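Side-chain contacts in periplasmic beta-glucosidase (Pseudomonas aeruginosa, PDB 6R5T), which probably hydrolyses terminal, non-reducing beta-D-glucosyl residues to release beta-D-glucose, as a periplasmic member of glycoside hydrolase family 3: residues A430-D435 with G478-M483; D440-N443 with E448-V451; L657-P662 with F691-A696; L666-K671 with G712-F717. The protein carries 1 engineered substitution. One frame throughout, in Å; residues are numbered along the deposited sequence.

Contact 1: residues A430-D435 with G478-M483; sequences ANVSGD and GESQGM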
loop_
_atom_site.group_PDB
_atom_site.type_symbol
_atom_site.label_atom_id
_atom_site.label_comp_id
_atom_site.label_asym_id
_atom_site.label_seq_id
_atom_site.Cartn_x
_atom_site.Cartn_y
_atom_site.Cartn_z
ATOM N N ALA A 430 -6.660 18.505 27.492
ATOM C CA ALA A 430 -5.765 17.374 27.319
ATOM C C ALA A 430 -4.477 17.932 26.729
ATOM O O ALA A 430 -4.521 18.930 26.073
ATOM C CB ALA A 430 -6.365 16.341 26.403
ATOM N N ASN A 431 -3.407 17.195 26.911
ATOM C CA ASN A 431 -2.190 17.428 26.127
ATOM C C ASN A 431 -2.433 16.870 24.717
ATOM O O ASN A 431 -3.371 16.063 24.514
ATOM C CB ASN A 431 -0.997 16.760 26.808
ATOM C CG ASN A 431 -0.505 17.553 28.000
ATOM O OD1 ASN A 431 -0.422 18.775 27.951
ATOM N ND2 ASN A 431 -0.191 16.804 29.036
ATOM N N VAL A 432 -1.599 17.264 23.765
ATOM C CA VAL A 432 -1.801 16.846 22.347
ATOM C C VAL A 432 -1.764 15.326 22.253
ATOM O O VAL A 432 -2.429 14.724 21.390
ATOM C CB VAL A 432 -0.813 17.492 21.374
ATOM C CG1 VAL A 432 -0.955 18.981 21.300
ATOM C CG2 VAL A 432 0.614 17.146 21.628
ATOM N N SER A 433 -0.966 14.679 23.098
ATOM C CA SER A 433 -0.905 13.217 23.225
ATOM C C SER A 433 -0.826 12.857 24.704
ATOM O O SER A 433 -0.224 13.598 25.452
ATOM C CB SER A 433 0.251 12.626 22.458
ATOM O OG SER A 433 0.260 11.194 22.547
ATOM N N GLY A 434 -1.408 11.731 25.060
ATOM C CA GLY A 434 -1.264 11.128 26.390
ATOM C C GLY A 434 -0.229 10.048 26.394
ATOM O O GLY A 434 0.003 9.437 27.463
ATOM N N ASP A 435 0.402 9.761 25.260
ATOM C CA ASP A 435 1.452 8.728 25.128
ATOM C C ASP A 435 2.784 9.447 25.308
ATOM O O ASP A 435 3.164 10.282 24.445
ATOM C CB ASP A 435 1.367 8.049 23.767
ATOM C CG ASP A 435 2.328 6.896 23.559
ATOM O OD1 ASP A 435 3.450 6.977 24.059
ATOM O OD2 ASP A 435 1.970 5.953 22.835
ATOM N N GLY A 478 -6.887 18.001 17.416
ATOM C CA GLY A 478 -6.339 17.337 16.230
ATOM C C GLY A 478 -4.853 17.098 16.410
ATOM O O GLY A 478 -4.418 16.738 17.494
ATOM N N GLU A 479 -4.071 17.336 15.378
ATOM C CA GLU A 479 -2.625 17.040 15.373
ATOM C C GLU A 479 -1.835 18.290 15.710
ATOM O O GLU A 479 -2.241 19.388 15.353
ATOM C CB GLU A 479 -2.154 16.535 13.994
ATOM C CG GLU A 479 -2.837 15.280 13.520
ATOM C CD GLU A 479 -2.331 14.870 12.126
ATOM O OE1 GLU A 479 -2.160 15.763 11.270
ATOM O OE2 GLU A 479 -2.118 13.630 11.917
ATOM N N SER A 480 -0.716 18.136 16.386
ATOM C CA SER A 480 0.317 19.165 16.420
ATOM C C SER A 480 1.099 19.111 15.110
ATOM O O SER A 480 1.068 18.090 14.392
ATOM C CB SER A 480 1.202 19.020 17.640
ATOM O OG SER A 480 1.956 17.818 17.582
ATOM N N GLN A 481 1.746 20.227 14.753
ATOM C CA GLN A 481 2.301 20.316 13.383
ATOM C C GLN A 481 3.451 19.310 13.237
ATOM O O GLN A 481 3.690 18.865 12.119
ATOM C CB GLN A 481 2.682 21.759 13.035
ATOM C CG GLN A 481 3.673 22.394 13.977
ATOM C CD GLN A 481 5.099 21.936 13.897
ATOM O OE1 GLN A 481 5.622 21.664 12.823
ATOM N NE2 GLN A 481 5.749 21.852 15.055
ATOM N N GLY A 482 4.129 18.943 14.319
ATOM C CA GLY A 482 5.213 17.946 14.217
ATOM C C GLY A 482 4.694 16.537 13.981
ATOM O O GLY A 482 5.545 15.625 13.780
ATOM N N MET A 483 3.373 16.325 14.001
ATOM C CA MET A 483 2.797 15.002 13.638
ATOM C C MET A 483 2.624 14.917 12.132
ATOM O O MET A 483 2.396 13.809 11.647
ATOM C CB MET A 483 1.434 14.766 14.266
ATOM C CG MET A 483 1.511 14.704 15.780
ATOM S SD MET A 483 -0.118 14.425 16.500
ATOM C CE MET A 483 0.256 14.543 18.247
#

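Contact 2: residues D440-N443 with E448-V451; sequences DYLN and EVEV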
loop_
_atom_site.group_PDB
_atom_site.type_symbol
_atom_site.label_atom_id
_atom_site.label_comp_id
_atom_site.label_asym_id
_atom_site.label_seq_id
_atom_site.Cartn_x
_atom_site.Cartn_y
_atom_site.Cartn_z
ATOM N N ASP A 440 7.697 12.556 23.625
ATOM C CA ASP A 440 9.178 12.531 23.540
ATOM C C ASP A 440 9.637 12.746 22.097
ATOM O O ASP A 440 10.571 13.538 21.828
ATOM C CB ASP A 440 9.766 11.224 24.044
ATOM C CG ASP A 440 9.511 10.973 25.524
ATOM O OD1 ASP A 440 9.202 11.945 26.252
ATOM O OD2 ASP A 440 9.643 9.774 25.893
ATOM N N TYR A 441 8.962 12.089 21.163
ATOM C CA TYR A 441 9.240 12.298 19.738
ATOM C C TYR A 441 9.008 13.779 19.348
ATOM O O TYR A 441 9.845 14.403 18.663
ATOM C CB TYR A 441 8.304 11.395 18.943
ATOM C CG TYR A 441 8.464 11.594 17.480
ATOM C CD1 TYR A 441 9.500 10.954 16.805
ATOM C CD2 TYR A 441 7.589 12.395 16.788
ATOM C CE1 TYR A 441 9.657 11.137 15.439
ATOM C CE2 TYR A 441 7.754 12.610 15.440
ATOM C CZ TYR A 441 8.773 11.952 14.775
ATOM O OH TYR A 441 8.909 12.085 13.437
ATOM N N LEU A 442 7.848 14.332 19.693
ATOM C CA LEU A 442 7.463 15.680 19.232
ATOM C C LEU A 442 8.362 16.771 19.834
ATOM O O LEU A 442 8.506 17.830 19.215
ATOM C CB LEU A 442 6.001 15.945 19.562
ATOM C CG LEU A 442 5.033 15.035 18.810
ATOM C CD1 LEU A 442 3.695 15.199 19.459
ATOM C CD2 LEU A 442 5.039 15.356 17.300
ATOM N N ASN A 443 8.925 16.517 21.004
ATOM C CA ASN A 443 9.870 17.470 21.635
ATOM C C ASN A 443 11.333 17.106 21.357
ATOM O O ASN A 443 12.204 17.750 21.957
ATOM C CB ASN A 443 9.534 17.613 23.121
ATOM C CG ASN A 443 8.370 18.548 23.338
ATOM O OD1 ASN A 443 8.147 19.477 22.548
ATOM N ND2 ASN A 443 7.589 18.280 24.358
ATOM N N GLU A 448 8.613 21.757 20.914
ATOM C CA GLU A 448 7.531 22.292 20.055
ATOM C C GLU A 448 6.164 22.097 20.699
ATOM O O GLU A 448 5.219 22.652 20.162
ATOM C CB GLU A 448 7.600 21.627 18.672
ATOM C CG GLU A 448 8.815 22.117 17.919
ATOM C CD GLU A 448 9.080 21.634 16.501
ATOM O OE1 GLU A 448 9.986 22.225 15.888
ATOM O OE2 GLU A 448 8.465 20.633 16.025
ATOM N N VAL A 449 6.056 21.281 21.747
ATOM C CA VAL A 449 4.768 20.956 22.385
ATOM C C VAL A 449 4.869 21.286 23.869
ATOM O O VAL A 449 5.617 20.611 24.537
ATOM C CB VAL A 449 4.397 19.487 22.170
ATOM C CG1 VAL A 449 3.148 19.097 22.924
ATOM C CG2 VAL A 449 4.237 19.236 20.673
ATOM N N GLU A 450 3.968 22.155 24.310
ATOM C CA GLU A 450 3.799 22.520 25.735
ATOM C C GLU A 450 3.063 21.380 26.413
ATOM O O GLU A 450 1.941 21.002 25.989
ATOM C CB GLU A 450 2.995 23.804 25.899
ATOM C CG GLU A 450 3.520 24.973 25.081
ATOM C CD GLU A 450 3.389 26.358 25.707
ATOM O OE1 GLU A 450 3.583 27.363 24.975
ATOM O OE2 GLU A 450 3.123 26.438 26.935
ATOM N N VAL A 451 3.671 20.806 27.428
ATOM C CA VAL A 451 3.082 19.695 28.175
ATOM C C VAL A 451 2.563 20.290 29.484
ATOM O O VAL A 451 3.362 20.877 30.283
ATOM C CB VAL A 451 4.134 18.593 28.366
ATOM C CG1 VAL A 451 3.571 17.450 29.160
ATOM C CG2 VAL A 451 4.656 18.114 27.002
HETATM O O HOH W 1 7.071 18.576 17.084
#

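Contact 3: residues L657-P662 with F691-A696; sequences LYLQDP and FRLGEA. With MG (magnesium ion), chain F.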
loop_
_atom_site.group_PDB
_atom_site.type_symbol
_atom_site.label_atom_id
_atom_site.label_comp_id
_atom_site.label_asym_id
_atom_site.label_seq_id
_atom_site.Cartn_x
_atom_site.Cartn_y
_atom_site.Cartn_z
ATOM N N LEU A 657 -16.226 18.865 -12.650
ATOM C CA LEU A 657 -16.465 18.071 -13.843
ATOM C C LEU A 657 -15.514 16.890 -13.829
ATOM O O LEU A 657 -14.282 17.095 -13.776
ATOM C CB LEU A 657 -16.314 18.916 -15.104
ATOM C CG LEU A 657 -16.725 18.147 -16.362
ATOM C CD1 LEU A 657 -17.345 19.064 -17.380
ATOM C CD2 LEU A 657 -15.539 17.406 -16.958
ATOM N N TYR A 658 -16.070 15.702 -14.004
ATOM C CA TYR A 658 -15.287 14.458 -14.064
ATOM C C TYR A 658 -15.575 13.784 -15.394
ATOM O O TYR A 658 -16.694 13.885 -15.922
ATOM C CB TYR A 658 -15.621 13.509 -12.904
ATOM C CG TYR A 658 -15.398 14.138 -11.553
ATOM C CD1 TYR A 658 -16.379 14.872 -10.928
ATOM C CD2 TYR A 658 -14.192 13.970 -10.887
ATOM C CE1 TYR A 658 -16.168 15.444 -9.669
ATOM C CE2 TYR A 658 -13.967 14.538 -9.647
ATOM C CZ TYR A 658 -14.963 15.247 -9.017
ATOM O OH TYR A 658 -14.625 15.819 -7.808
ATOM N N LEU A 659 -14.588 13.045 -15.878
ATOM C CA LEU A 659 -14.772 12.205 -17.083
ATOM C C LEU A 659 -14.549 10.741 -16.738
ATOM O O LEU A 659 -13.627 10.437 -15.965
ATOM C CB LEU A 659 -13.754 12.611 -18.152
ATOM C CG LEU A 659 -14.093 13.873 -18.928
ATOM C CD1 LEU A 659 -13.106 14.092 -20.048
ATOM C CD2 LEU A 659 -15.491 13.813 -19.499
ATOM N N GLN A 660 -15.315 9.879 -17.385
ATOM C CA GLN A 660 -14.996 8.448 -17.379
ATOM C C GLN A 660 -14.873 7.989 -18.836
ATOM O O GLN A 660 -15.707 8.413 -19.676
ATOM C CB GLN A 660 -16.043 7.606 -16.662
ATOM C CG GLN A 660 -15.684 6.123 -16.598
ATOM C CD GLN A 660 -16.789 5.282 -16.009
ATOM O OE1 GLN A 660 -17.903 5.757 -15.822
ATOM N NE2 GLN A 660 -16.475 4.023 -15.673
ATOM N N ASP A 661 -13.911 7.116 -19.081
ATOM C CA ASP A 661 -13.754 6.434 -20.383
ATOM C C ASP A 661 -14.083 4.965 -20.148
ATOM O O ASP A 661 -13.217 4.218 -19.701
ATOM C CB ASP A 661 -12.320 6.616 -20.854
ATOM C CG ASP A 661 -12.007 5.992 -22.201
ATOM O OD1 ASP A 661 -12.939 5.357 -22.777
ATOM O OD2 ASP A 661 -10.841 6.085 -22.618
ATOM N N PRO A 662 -15.366 4.568 -20.278
ATOM C CA PRO A 662 -15.780 3.265 -19.772
ATOM C C PRO A 662 -15.285 2.052 -20.546
ATOM O O PRO A 662 -15.454 0.937 -20.025
ATOM C CB PRO A 662 -17.303 3.365 -19.801
ATOM C CG PRO A 662 -17.565 4.331 -20.948
ATOM C CD PRO A 662 -16.493 5.380 -20.761
ATOM N N PHE A 691 -18.204 24.368 -19.275
ATOM C CA PHE A 691 -16.926 23.659 -19.328
ATOM C C PHE A 691 -16.647 23.352 -20.780
ATOM O O PHE A 691 -17.544 22.862 -21.469
ATOM C CB PHE A 691 -17.006 22.378 -18.506
ATOM C CG PHE A 691 -17.209 22.599 -17.042
ATOM C CD1 PHE A 691 -16.137 23.008 -16.261
ATOM C CD2 PHE A 691 -18.407 22.364 -16.420
ATOM C CE1 PHE A 691 -16.281 23.176 -14.897
ATOM C CE2 PHE A 691 -18.544 22.519 -15.050
ATOM C CZ PHE A 691 -17.480 22.927 -14.292
ATOM N N ARG A 692 -15.383 23.466 -21.143
ATOM C CA ARG A 692 -14.884 23.034 -22.455
ATOM C C ARG A 692 -14.103 21.729 -22.288
ATOM O O ARG A 692 -13.325 21.596 -21.310
ATOM C CB ARG A 692 -13.982 24.118 -23.044
ATOM C CG ARG A 692 -14.745 25.326 -23.559
ATOM C CD ARG A 692 -13.849 26.325 -24.296
ATOM N NE ARG A 692 -12.799 25.689 -25.086
ATOM C CZ ARG A 692 -12.170 26.237 -26.117
ATOM N NH1 ARG A 692 -12.485 27.451 -26.516
ATOM N NH2 ARG A 692 -11.221 25.575 -26.759
ATOM N N LEU A 693 -14.386 20.775 -23.170
ATOM C CA LEU A 693 -13.657 19.499 -23.240
ATOM C C LEU A 693 -13.178 19.279 -24.674
ATOM O O LEU A 693 -13.970 19.477 -25.612
ATOM C CB LEU A 693 -14.602 18.363 -22.847
ATOM C CG LEU A 693 -15.001 18.339 -21.369
ATOM C CD1 LEU A 693 -16.160 17.356 -21.157
ATOM C CD2 LEU A 693 -13.786 17.986 -20.524
ATOM N N GLY A 694 -11.922 18.894 -24.813
ATOM C CA GLY A 694 -11.390 18.449 -26.109
ATOM C C GLY A 694 -10.677 17.122 -25.972
ATOM O O GLY A 694 -10.667 16.498 -24.861
ATOM N N GLU A 695 -10.117 16.659 -27.080
ATOM C CA GLU A 695 -9.396 15.368 -27.118
ATOM C C GLU A 695 -8.315 15.323 -26.038
ATOM O O GLU A 695 -8.073 14.243 -25.515
ATOM C CB GLU A 695 -8.843 15.194 -28.521
ATOM C CG GLU A 695 -8.334 13.812 -28.798
ATOM C CD GLU A 695 -7.666 13.708 -30.158
ATOM O OE1 GLU A 695 -7.710 14.698 -30.912
ATOM O OE2 GLU A 695 -7.090 12.646 -30.433
ATOM N N ALA A 696 -7.653 16.430 -25.710
ATOM C CA ALA A 696 -6.542 16.445 -24.730
ATOM C C ALA A 696 -7.044 15.948 -23.362
ATOM O O ALA A 696 -6.280 15.292 -22.632
ATOM C CB ALA A 696 -5.995 17.846 -24.626
HETATM MG MG MG F . -13.114 4.390 -24.636
HETATM O O HOH W 2 -10.997 4.594 -24.764
HETATM O O HOH W 3 -15.162 4.288 -24.177
HETATM O O HOH W 4 -13.454 6.154 -25.717
HETATM O O HOH W 5 -13.325 3.355 -26.491
#

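Contact 4: residues L666-K671 with G712-F717; sequences LSRPVK and GEFKVF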
loop_
_atom_site.group_PDB
_atom_site.type_symbol
_atom_site.label_atom_id
_atom_site.label_comp_id
_atom_site.label_asym_id
_atom_site.label_seq_id
_atom_site.Cartn_x
_atom_site.Cartn_y
_atom_site.Cartn_z
ATOM N N LEU A 666 -6.762 0.034 -21.587
ATOM C CA LEU A 666 -6.410 -0.162 -20.156
ATOM C C LEU A 666 -7.719 0.052 -19.375
ATOM O O LEU A 666 -8.536 0.882 -19.776
ATOM C CB LEU A 666 -5.419 0.904 -19.639
ATOM C CG LEU A 666 -3.945 0.834 -19.972
ATOM C CD1 LEU A 666 -3.158 1.716 -19.046
ATOM C CD2 LEU A 666 -3.403 -0.566 -19.870
ATOM N N SER A 667 -7.823 -0.525 -18.172
ATOM C CA SER A 667 -8.910 -0.205 -17.227
ATOM C C SER A 667 -8.707 1.230 -16.720
ATOM O O SER A 667 -7.634 1.518 -16.164
ATOM C CB SER A 667 -8.862 -1.181 -16.077
ATOM O OG SER A 667 -9.995 -0.991 -15.246
ATOM N N ARG A 668 -9.637 2.129 -17.010
ATOM C CA ARG A 668 -9.485 3.559 -16.655
ATOM C C ARG A 668 -10.327 3.851 -15.417
ATOM O O ARG A 668 -11.291 3.167 -15.089
ATOM C CB ARG A 668 -9.795 4.437 -17.865
ATOM C CG ARG A 668 -8.768 4.182 -18.975
ATOM C CD ARG A 668 -8.608 5.269 -19.976
ATOM N NE ARG A 668 -8.298 6.537 -19.337
ATOM C CZ ARG A 668 -8.588 7.722 -19.830
ATOM N NH1 ARG A 668 -9.220 7.893 -20.996
ATOM N NH2 ARG A 668 -8.210 8.801 -19.158
ATOM N N PRO A 669 -9.969 4.913 -14.700
ATOM C CA PRO A 669 -10.651 5.238 -13.460
ATOM C C PRO A 669 -12.145 5.458 -13.615
ATOM O O PRO A 669 -12.672 5.848 -14.652
ATOM C CB PRO A 669 -9.957 6.483 -12.949
ATOM C CG PRO A 669 -8.613 6.452 -13.608
ATOM C CD PRO A 669 -8.834 5.820 -14.966
ATOM N N VAL A 670 -12.849 5.225 -12.529
ATOM C CA VAL A 670 -14.325 5.402 -12.519
ATOM C C VAL A 670 -14.687 6.884 -12.753
ATOM O O VAL A 670 -15.739 7.132 -13.381
ATOM C CB VAL A 670 -14.942 4.865 -11.229
ATOM C CG1 VAL A 670 -14.712 3.366 -11.125
ATOM C CG2 VAL A 670 -14.412 5.608 -10.012
ATOM N N LYS A 671 -13.808 7.799 -12.345
ATOM C CA LYS A 671 -13.943 9.243 -12.600
ATOM C C LYS A 671 -12.559 9.855 -12.594
ATOM O O LYS A 671 -11.706 9.404 -11.788
ATOM C CB LYS A 671 -14.610 9.969 -11.410
ATOM C CG LYS A 671 -16.069 9.697 -11.317
ATOM C CD LYS A 671 -16.748 10.612 -10.388
ATOM C CE LYS A 671 -18.237 10.434 -10.499
ATOM N NZ LYS A 671 -18.651 9.042 -10.236
ATOM N N GLY A 712 -15.101 6.128 -29.113
ATOM C CA GLY A 712 -16.085 5.494 -28.239
ATOM C C GLY A 712 -16.695 6.452 -27.245
ATOM O O GLY A 712 -16.526 7.687 -27.336
ATOM N N GLU A 713 -17.404 5.861 -26.283
ATOM C CA GLU A 713 -18.180 6.614 -25.315
ATOM C C GLU A 713 -17.252 7.310 -24.314
ATOM O O GLU A 713 -16.263 6.700 -23.857
ATOM C CB GLU A 713 -19.111 5.680 -24.536
ATOM C CG GLU A 713 -20.040 6.428 -23.597
ATOM C CD GLU A 713 -20.954 5.526 -22.786
ATOM O OE1 GLU A 713 -20.754 4.284 -22.859
ATOM O OE2 GLU A 713 -21.867 6.055 -22.108
ATOM N N PHE A 714 -17.611 8.518 -23.932
ATOM C CA PHE A 714 -17.110 9.168 -22.698
ATOM C C PHE A 714 -18.305 9.604 -21.887
ATOM O O PHE A 714 -19.300 10.080 -22.456
ATOM C CB PHE A 714 -16.216 10.349 -23.030
ATOM C CG PHE A 714 -14.920 9.928 -23.633
ATOM C CD1 PHE A 714 -14.818 9.718 -24.996
ATOM C CD2 PHE A 714 -13.808 9.682 -22.852
ATOM C CE1 PHE A 714 -13.630 9.297 -25.547
ATOM C CE2 PHE A 714 -12.624 9.210 -23.407
ATOM C CZ PHE A 714 -12.530 9.036 -24.763
ATOM N N LYS A 715 -18.196 9.487 -20.572
ATOM C CA LYS A 715 -19.250 9.933 -19.652
ATOM C C LYS A 715 -18.720 11.177 -18.969
ATOM O O LYS A 715 -17.558 11.191 -18.486
ATOM C CB LYS A 715 -19.596 8.863 -18.602
ATOM C CG LYS A 715 -20.138 7.581 -19.176
ATOM C CD LYS A 715 -20.586 6.599 -18.089
ATOM C CE LYS A 715 -21.707 5.742 -18.637
ATOM N NZ LYS A 715 -22.134 4.704 -17.675
ATOM N N VAL A 716 -19.537 12.207 -18.939
ATOM C CA VAL A 716 -19.252 13.519 -18.337
ATOM C C VAL A 716 -20.102 13.617 -17.089
ATOM O O VAL A 716 -21.324 13.487 -17.182
ATOM C CB VAL A 716 -19.559 14.676 -19.312
ATOM C CG1 VAL A 716 -19.245 15.987 -18.637
ATOM C CG2 VAL A 716 -18.783 14.531 -20.610
ATOM N N PHE A 717 -19.471 13.792 -15.929
ATOM C CA PHE A 717 -20.166 13.899 -14.625
ATOM C C PHE A 717 -19.974 15.303 -14.085
ATOM O O PHE A 717 -18.865 15.858 -14.192
ATOM C CB PHE A 717 -19.598 12.980 -13.562
ATOM C CG PHE A 717 -19.591 11.535 -13.908
ATOM C CD1 PHE A 717 -18.607 11.031 -14.719
ATOM C CD2 PHE A 717 -20.540 10.688 -13.361
ATOM C CE1 PHE A 717 -18.588 9.680 -14.968
ATOM C CE2 PHE A 717 -20.532 9.336 -13.653
ATOM C CZ PHE A 717 -19.569 8.852 -14.498
#

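Contact 1: residues A430-D435 with G478-M483
Val432 meets Ser480 and Met483 with its two methyl branches, and those three buried side chains carry most of this contact. CG1 of Val432 comes up against CB of Ser480 at 4.2 Å. CG2 of Val432 faces the terminal methyl CE of Met483 at 4.3 Å. With CG of Met483 set opposite its own carbonyl carbon (chi1 -64°) and the rest of the chain extended, the thioether runs out straight and its CE also arrives beside Val432 O, 4.1 Å away. That oxygen has a proper partner in Gln499 NE2, while Gln499 OE1 accepts from Gly478 N, and so one amide from helix 497-508 ties the two loops together. The turn that carries Met483 is closed by its N bonding to Ser480 O at 2.9 Å. On the other loop, Ser433 OG accepts from Asp435 N at 3.1 Å, an ST turn leading into the Asp435 N-cap of helix 436-442. Both loops leave C-terminal ends of parallel strands, 423-427 and 472-478, in the family 3 C-terminal domain. No hydrogen bond runs directly between the segments, which implies an adhesion of loose van der Waals kind, with Gln499 bridging the two loops by hydrogen bonds.

Contact 2: residues D440-N443 with E448-V451
Asn443 OD1 is gripped by two consecutive backbone N-H groups. Val449 N makes the sounder bond, 2.9 Å with an N-H...O angle of 157°, lying in the carbonyl plane on a lone pair. Glu448 N is as near, at 2.8 Å, but its bent geometry makes that bond weak. The other end of the same amide gives ND2 to Val449 O at 3.1 Å, nearly in the amide plane, so the side chain reads both N and O of Val449 and its flat group is fixed against flipping. Swinging CG beside its own backbone N (chi1 -80°) brings the amide to the returning chain. Asn443 is the first residue to leave helical geometry after helix 436-442, and its side chain here clips the loop that follows back onto the helix end. Beside this polar clasp, Leu442 CB packs on Val449 CG2 at 3.9 Å, while Val451 CG2 lies 4.0 Å from Asn443 ND2. A water donates to Leu442 O and to Glu448 OE2, 2.7 Å from each, and OE2 is also held by Gln481 NE2. In the last turn of the helix, the Tyr441 ring stacks with Phe600 of the second subunit.

Contact 3: residues L657-P662 with F691-A696
Leu657 opens the contact by laying its CB squarely over the ring of Phe691, 4.0 Å from the centroid and only 1° off the ring normal, a CH-pi contact over the face. Its branches then divide: CD1 nests against Phe691 CB at 3.5 Å, and CD2 meets Leu693 CD2 tip to tip at 4.0 Å. Placing CG of Leu657 opposite the backbone N (chi1 -173°) turns both branches toward Phe691 and Leu693. Two residues on, Leu659 slides past Leu693, its CD2 lying 4.0 Å from Leu693 CD1; Leu659 was built in two conformers, so this detail is less certain. Beyond the strand, Asp661 has left the hydrophobic layer and gives OD1 to the magnesium ion at 2.1 Å. Four waters and Val663 O complete six ligands. The ion sits at the end of the strand, apart from the leucine packing. Strands 657-660 and 691-694 run at 25° with axes 9.9 Å apart, too far for backbone bonding: they belong to facing sheets of the fibronectin type III-like beta sandwich. Strand 651-660 lies between strands 672-681 and 712-719, whereas strand 686-694 pairs with strand 636-645, whose Ala639 and Leu637 add to the same interior.

Contact 4: residues L666-K671 with G712-F717
Lys671 lies across the face of Phe717, and this is the tightly packed part. Its CE rests 3.7 Å from Phe717 CD2, above the ring and offset toward the rim, and NZ follows over the same face at 4.2 Å from the ring centroid, 23° off the normal: a cation-pi pair. The lysine chain is extended as far as CE and bends only at chi4 (57°), which keeps the ammonium over the ring as the two side chains cross at about a right angle. Val670 O adds a looser touch to Phe717 CE1 at 4.1 Å. Both Lys671 and Phe717 remain partly open to solvent, with Thr725 of strand 725-732 alongside. The other end is slack although buried. Arg668 NH1 merely approaches CE2 at the edge of the Phe714 ring, 4.4 Å away; its guanidinium is instead engaged by carboxylates, NH2 to Glu672 and NH1 to Asp661, a ligand of the magnesium ion. Here the loop leading to strand 672-681 is laid beside strand 712-719 of the fibronectin type III-like domain. With no hydrogen bond across, the aromatic face probably steadies a lysine charge within reach of water, while the arginine charge is probably balanced largely by Glu672 and Asp661.

Contacts 1 and 2 belong together in the family 3 C-terminal domain, their centres 8 Å apart, with contact 2 nested in the loop that contact 1 closes. Val432 CG2 and Val449 CG1 pack at 3.5 Å to join them. Contact 1 is buried and apolar; contact 2, at the surface, relies on an amide reading backbone. Contacts 3 and 4 are in the fibronectin type III-like domain, their centres about 42 to 48 Å from those of contacts 1 and 2. Contact 3 lies on strand 651-660 and contact 4 on strand 712-719, neighbours stitched by Tyr658 O to Phe717 N. Contact 3 is part of the apolar interior between sheets; contact 4, partly buried, sets a lysine over one aromatic ring.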